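Local coordinates for protein dachshund homolog 1 (Homo sapiens, PDB 1L8R) that regulates organogenesis as a transcription factor, here represented by its DACHbox-N domain, which contains a DNA-binding motif resembling that of the forkhead/winged-helix proteins, at residues Arg68-Gly72 and Leu73-Gln77; Phe20-Gly24 and Cys25-Cys29; Gly43-His46 and Thr47-Thr50. One frame throughout, in Å; residues are numbered along the deposited sequence.

In the fold
From the N terminus the chain first reaches contact 2, where the tight turn at the end of strand 15-22 sends it back as strand 25-29. Helix 30-37 follows, and contact 3 then runs from a glycine pair into the start of helix 45-54. Contact 1 comes last and closes helix 64-73. The three lie in series; none nests in or crosses another. Contacts 1 and 2 nevertheless touch, Phe20 packing on Ile69 and Leu70 and Cys29 on Ala75 and Ile76, which ties the end of the helix to the hairpin. Contact 3 stands apart, its nearest atoms about 8 Å from either of the others, and on the opposite side of the chain's centre from contact 2.

Contact 1 of 3, residues Arg68-Gly72 and Leu73-Gln77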
# COMPACT_ATOMS: atom_id res chain seq x y z
N ARG A 68 -3.81 12.22 -4.67
CA ARG A 68 -4.14 13.46 -3.96
C ARG A 68 -4.87 13.20 -2.64
O ARG A 68 -4.60 13.85 -1.64
CB ARG A 68 -4.98 14.37 -4.86
CG ARG A 68 -4.24 14.84 -6.10
CD ARG A 68 -5.09 15.78 -6.93
NE ARG A 68 -5.45 16.97 -6.17
CZ ARG A 68 -6.24 17.94 -6.61
NH1 ARG A 68 -6.77 17.85 -7.83
NH2 ARG A 68 -6.51 18.98 -5.84
N ILE A 69 -5.78 12.23 -2.64
CA ILE A 69 -6.51 11.91 -1.41
C ILE A 69 -5.53 11.35 -0.37
O ILE A 69 -5.57 11.74 0.80
CB ILE A 69 -7.64 10.88 -1.68
CG1 ILE A 69 -8.77 11.56 -2.46
CG2 ILE A 69 -8.17 10.32 -0.36
CD1 ILE A 69 -9.75 10.60 -3.08
N LEU A 70 -4.66 10.44 -0.79
CA LEU A 70 -3.70 9.84 0.14
C LEU A 70 -2.77 10.90 0.71
O LEU A 70 -2.41 10.83 1.88
CB LEU A 70 -2.91 8.74 -0.57
CG LEU A 70 -3.79 7.56 -1.01
CD1 LEU A 70 -3.02 6.64 -1.92
CD2 LEU A 70 -4.27 6.82 0.23
N ARG A 71 -2.39 11.88 -0.10
CA ARG A 71 -1.53 12.94 0.41
C ARG A 71 -2.30 13.78 1.44
O ARG A 71 -1.75 14.17 2.48
CB ARG A 71 -1.04 13.85 -0.72
CG ARG A 71 -0.01 13.20 -1.62
CD ARG A 71 0.84 14.26 -2.31
NE ARG A 71 0.03 15.23 -3.04
CZ ARG A 71 0.01 15.33 -4.37
NH1 ARG A 71 0.76 14.53 -5.11
NH2 ARG A 71 -0.74 16.25 -4.95
N GLY A 72 -3.57 14.04 1.14
CA GLY A 72 -4.40 14.83 2.04
C GLY A 72 -4.66 14.15 3.37
O GLY A 72 -4.80 14.82 4.39
N LEU A 73 -4.71 12.82 3.34
CA LEU A 73 -4.96 12.01 4.54
C LEU A 73 -3.69 11.78 5.33
O LEU A 73 -3.75 11.26 6.45
CB LEU A 73 -5.52 10.64 4.14
CG LEU A 73 -6.94 10.54 3.58
CD1 LEU A 73 -7.16 9.15 3.01
CD2 LEU A 73 -7.94 10.83 4.69
N GLY A 74 -2.55 12.13 4.75
CA GLY A 74 -1.28 11.92 5.42
C GLY A 74 -0.77 10.51 5.21
O GLY A 74 0.24 10.13 5.82
N ALA A 75 -1.44 9.73 4.37
CA ALA A 75 -1.04 8.36 4.08
C ALA A 75 0.32 8.33 3.39
O ALA A 75 1.11 7.41 3.60
CB ALA A 75 -2.09 7.66 3.22
N ILE A 76 0.55 9.32 2.54
CA ILE A 76 1.83 9.48 1.84
C ILE A 76 2.26 10.93 2.08
O ILE A 76 1.42 11.79 2.39
CB ILE A 76 1.72 9.20 0.32
CG1 ILE A 76 0.58 10.03 -0.29
CG2 ILE A 76 1.52 7.71 0.08
CD1 ILE A 76 0.48 9.92 -1.82
N GLN A 77 3.55 11.20 1.94
CA GLN A 77 4.09 12.54 2.16
C GLN A 77 3.70 13.55 1.09
O GLN A 77 3.44 13.20 -0.06
CB GLN A 77 5.61 12.46 2.31
CG GLN A 77 6.05 11.78 3.59
CD GLN A 77 5.61 12.55 4.83
OE1 GLN A 77 6.08 13.66 5.09
NE2 GLN A 77 4.70 11.96 5.60
O HOH W 1 0.71 14.12 3.54
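Ile76 folds back onto the last turn of helix 64-73 and packs against Leu70 and Arg71, the dense part of this helix end. Its CG1 branch sits between the backbone N and the carbonyl carbon (chi1 52°), a placement that brings CG1 to the helix, with CD1 extending on to 3.3 Å from Arg71 CG. On the Leu70 side, Ile76 CG1 lies 3.7 Å from Leu70 CB. Ala75 fills in beside it, CB 3.8 Å from Leu70 CD2. The chain leaves the helix through a Schellman motif at Gly74, whose positive phi (84°) would jam a CB against the preceding carbonyl oxygen. Gly74 N bonds to Arg71 O at 3.2 Å, coming from above the carbonyl plane, while Ala75 N and Ile76 N each make a weak bond to Leu70 O.

The solvent side is looser. Leu73 and Ile69 run side by side in the same direction, with 3.7 Å between Leu73 CD1 and Ile69 CG2, and Leu73 N closes a regular helical bond on Ile69 O at 2.9 Å. A water donates to both Arg71 O and Ile76 O, bridging the helix end to the departing chain. Arg71 CD passes 3.6 Å from Gln77 O; beyond it the chain bends at chi3 (-55°) toward the guanidinium, whose NH1 is hydrogen-bonded to Val80 O in the following loop.

Among its neighbours, the helix end rests through Leu70 on Ala18 and Phe20 of strand 15-22, whereas Ala75 and Ile76 lean on Gln32 and Pro31 of helix 30-37.

Contact 2 of 3, residues Phe20-Gly24 and Cys25-Cys29; sequences FTVEG and CELIC
Val22 and Leu27 meet nearly at right angles across a beta hairpin with a two-residue turn, of type I' from Val22 to Cys25, with Glu23 and Gly24 at its corners. In Leu27, CG anti to the carbonyl carbon (chi1 -50°) sends CD1 toward Val22, 3.8 Å from Val22 CB. The strand pairing itself sets Leu27 CB 3.6 Å from Phe20 O. Phe20, Val22, Cys25 and Leu27 share this face of the sheet, where Phe20 reaches Gln66 and Ile69 of helix 64-73 and Leu27 continues onto Leu85 of strand 84-87.

Thr21 and Glu26 occupy the other face as a non-hydrogen-bonded pair, their side chains crossing at a slant with Thr21 OG1 4.1 Å from Glu26 CB. Glu26 has CG anti to its N (chi1 -172°) and stretches past the threonine, carrying its carboxylate to a salt bridge with Arg88.

Two hydrogen-bonded pairs flank this one. Phe20 and Leu27 exchange N-H and carbonyl in both directions, Val22 and Cys25 likewise, but Cys25 N stands well above the carbonyl plane of Val22 as the turn closes. Between them, Thr21 CA makes a CA-H...O contact with Cys25 O at 3.3 Å.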
# COMPACT_ATOMS: atom_id res chain seq x y z
N PHE A 20 -8.62 1.61 -1.07
CA PHE A 20 -9.50 1.87 -2.21
C PHE A 20 -9.87 0.48 -2.72
O PHE A 20 -9.04 -0.43 -2.70
CB PHE A 20 -8.81 2.62 -3.35
CG PHE A 20 -8.53 4.06 -3.05
CD1 PHE A 20 -9.56 5.00 -3.04
CD2 PHE A 20 -7.25 4.47 -2.73
CE1 PHE A 20 -9.31 6.33 -2.70
CE2 PHE A 20 -6.98 5.80 -2.39
CZ PHE A 20 -8.01 6.74 -2.37
N THR A 21 -11.11 0.31 -3.17
CA THR A 21 -11.50 -0.98 -3.71
C THR A 21 -11.47 -0.87 -5.23
O THR A 21 -12.26 -0.14 -5.83
CB THR A 21 -12.88 -1.38 -3.22
OG1 THR A 21 -12.82 -1.57 -1.80
CG2 THR A 21 -13.33 -2.67 -3.88
N VAL A 22 -10.53 -1.60 -5.83
CA VAL A 22 -10.29 -1.59 -7.27
C VAL A 22 -10.51 -2.97 -7.89
O VAL A 22 -10.00 -3.96 -7.39
CB VAL A 22 -8.83 -1.15 -7.55
CG1 VAL A 22 -8.57 -1.07 -9.05
CG2 VAL A 22 -8.56 0.16 -6.86
N GLU A 23 -11.27 -3.02 -8.99
CA GLU A 23 -11.55 -4.29 -9.65
C GLU A 23 -12.08 -5.33 -8.67
O GLU A 23 -11.67 -6.49 -8.72
CB GLU A 23 -10.29 -4.85 -10.31
CG GLU A 23 -9.92 -4.26 -11.66
CD GLU A 23 -9.05 -5.21 -12.47
OE1 GLU A 23 -9.60 -6.17 -13.06
OE2 GLU A 23 -7.82 -5.02 -12.51
N GLY A 24 -12.96 -4.91 -7.78
CA GLY A 24 -13.55 -5.82 -6.81
C GLY A 24 -12.67 -6.30 -5.67
O GLY A 24 -13.04 -7.23 -4.95
N CYS A 25 -11.51 -5.68 -5.49
CA CYS A 25 -10.62 -6.11 -4.42
C CYS A 25 -10.23 -4.93 -3.54
O CYS A 25 -9.90 -3.86 -4.04
CB CYS A 25 -9.36 -6.75 -5.00
SG CYS A 25 -8.35 -7.58 -3.77
N GLU A 26 -10.28 -5.13 -2.23
CA GLU A 26 -9.92 -4.08 -1.29
C GLU A 26 -8.40 -3.98 -1.25
O GLU A 26 -7.72 -4.95 -0.89
CB GLU A 26 -10.47 -4.40 0.10
CG GLU A 26 -10.31 -3.27 1.09
CD GLU A 26 -11.03 -3.55 2.39
OE1 GLU A 26 -12.28 -3.58 2.38
OE2 GLU A 26 -10.35 -3.74 3.42
N LEU A 27 -7.87 -2.82 -1.60
CA LEU A 27 -6.43 -2.62 -1.60
C LEU A 27 -6.05 -1.54 -0.62
O LEU A 27 -6.81 -0.61 -0.37
CB LEU A 27 -5.97 -2.22 -3.00
CG LEU A 27 -6.46 -3.09 -4.15
CD1 LEU A 27 -5.96 -2.48 -5.46
CD2 LEU A 27 -5.96 -4.52 -3.99
N ILE A 28 -4.86 -1.66 -0.03
CA ILE A 28 -4.42 -0.64 0.90
C ILE A 28 -3.17 0.06 0.37
O ILE A 28 -2.48 -0.42 -0.54
CB ILE A 28 -4.17 -1.22 2.33
CG1 ILE A 28 -3.10 -2.31 2.30
CG2 ILE A 28 -5.48 -1.80 2.87
CD1 ILE A 28 -3.59 -3.63 1.78
N CYS A 29 -2.92 1.23 0.94
CA CYS A 29 -1.78 2.06 0.56
C CYS A 29 -0.46 1.39 0.96
O CYS A 29 -0.15 1.27 2.14
CB CYS A 29 -1.92 3.42 1.23
SG CYS A 29 -0.55 4.51 0.95

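Contact 3 of 3, residues Gly43-His46 and Thr47-Thr50; sequences GGLH and TVYT
Leu45 and Tyr49 pack one turn apart at the start of helix 45-54, with Gly44 as N-cap residue, in a domain whose DNA-binding motif resembles the winged helix. The apolar contacts lie along one flank. Leu45 swings its CG anti to the backbone N (chi1 -165°) and forks over the next turn: CD2 reaches the far end of the tyrosine, 4.1 Å from Tyr49 CZ and 3.8 Å from Tyr49 OH, while CD1 lies 4.1 Å from Val48 CG2. Phe34 of helix 30-37 touches both Leu45 and Val48, so this flank packs against helix 30-37.

Ring contacts come next. Leu45 O sits over one face of the Tyr49 ring, 3.5 Å above its plane and displaced toward the rim, and Lys84 makes a cation-pi contact with the same ring. An alanine in place of Tyr49 would probably leave the Leu45 CD2 methyl without its aromatic neighbour and Lys84 without its pi partner, opening a gap beside Leu30.

Hydrogen bonds make up the third group. Tyr49 N closes a near-straight bond on Leu45 O (N-H...O angle 164°), whereas Thr47 N and Val48 N reach Gly44 O weakly, at the very start of the helix. Positive phi and psi at Gly44 would press a CB against the carbonyl oxygen before it, a clash that glycine avoids. One carbonyl is gripped twice: Thr50 N and Thr50 OG1 approach His46 O from opposite faces of its plane, the hydroxyl donating from OG1 at 3.0 Å from His46 O.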
# COMPACT_ATOMS: atom_id res chain seq x y z
N GLY A 43 13.91 -1.65 5.54
CA GLY A 43 14.48 -0.38 5.16
C GLY A 43 14.64 -0.21 3.66
O GLY A 43 15.62 -0.67 3.08
N GLY A 44 13.67 0.45 3.04
CA GLY A 44 13.74 0.66 1.60
C GLY A 44 12.55 0.12 0.83
O GLY A 44 12.32 -1.09 0.80
N LEU A 45 11.79 1.02 0.21
CA LEU A 45 10.63 0.63 -0.57
C LEU A 45 11.13 0.03 -1.87
O LEU A 45 10.41 -0.71 -2.55
CB LEU A 45 9.76 1.86 -0.87
CG LEU A 45 8.33 1.60 -1.36
CD1 LEU A 45 7.55 0.85 -0.29
CD2 LEU A 45 7.65 2.92 -1.68
N HIS A 46 12.38 0.34 -2.21
CA HIS A 46 13.00 -0.17 -3.43
C HIS A 46 13.13 -1.69 -3.29
O HIS A 46 12.90 -2.44 -4.25
CB HIS A 46 14.37 0.47 -3.62
CG HIS A 46 15.03 0.12 -4.92
ND1 HIS A 46 15.69 -1.07 -5.13
CD2 HIS A 46 15.14 0.81 -6.08
CE1 HIS A 46 16.17 -1.11 -6.36
NE2 HIS A 46 15.84 0.03 -6.96
N THR A 47 13.48 -2.14 -2.09
CA THR A 47 13.63 -3.56 -1.81
C THR A 47 12.25 -4.21 -1.85
O THR A 47 12.11 -5.35 -2.31
CB THR A 47 14.26 -3.79 -0.42
OG1 THR A 47 15.51 -3.09 -0.34
CG2 THR A 47 14.50 -5.28 -0.19
N VAL A 48 11.24 -3.50 -1.36
CA VAL A 48 9.88 -4.01 -1.37
C VAL A 48 9.49 -4.34 -2.81
O VAL A 48 9.01 -5.44 -3.09
CB VAL A 48 8.87 -2.97 -0.81
CG1 VAL A 48 7.44 -3.44 -1.08
CG2 VAL A 48 9.07 -2.80 0.69
N TYR A 49 9.70 -3.40 -3.72
CA TYR A 49 9.37 -3.62 -5.12
C TYR A 49 10.12 -4.83 -5.67
O TYR A 49 9.57 -5.61 -6.45
CB TYR A 49 9.71 -2.37 -5.95
CG TYR A 49 8.79 -1.18 -5.71
CD1 TYR A 49 9.10 0.07 -6.25
CD2 TYR A 49 7.62 -1.30 -4.96
CE1 TYR A 49 8.26 1.17 -6.06
CE2 TYR A 49 6.77 -0.21 -4.76
CZ TYR A 49 7.10 1.02 -5.31
OH TYR A 49 6.27 2.10 -5.13
N THR A 50 11.38 -4.98 -5.27
CA THR A 50 12.18 -6.12 -5.72
C THR A 50 11.55 -7.43 -5.24
O THR A 50 11.38 -8.38 -6.01
CB THR A 50 13.62 -6.04 -5.18
OG1 THR A 50 14.22 -4.80 -5.59
CG2 THR A 50 14.45 -7.20 -5.70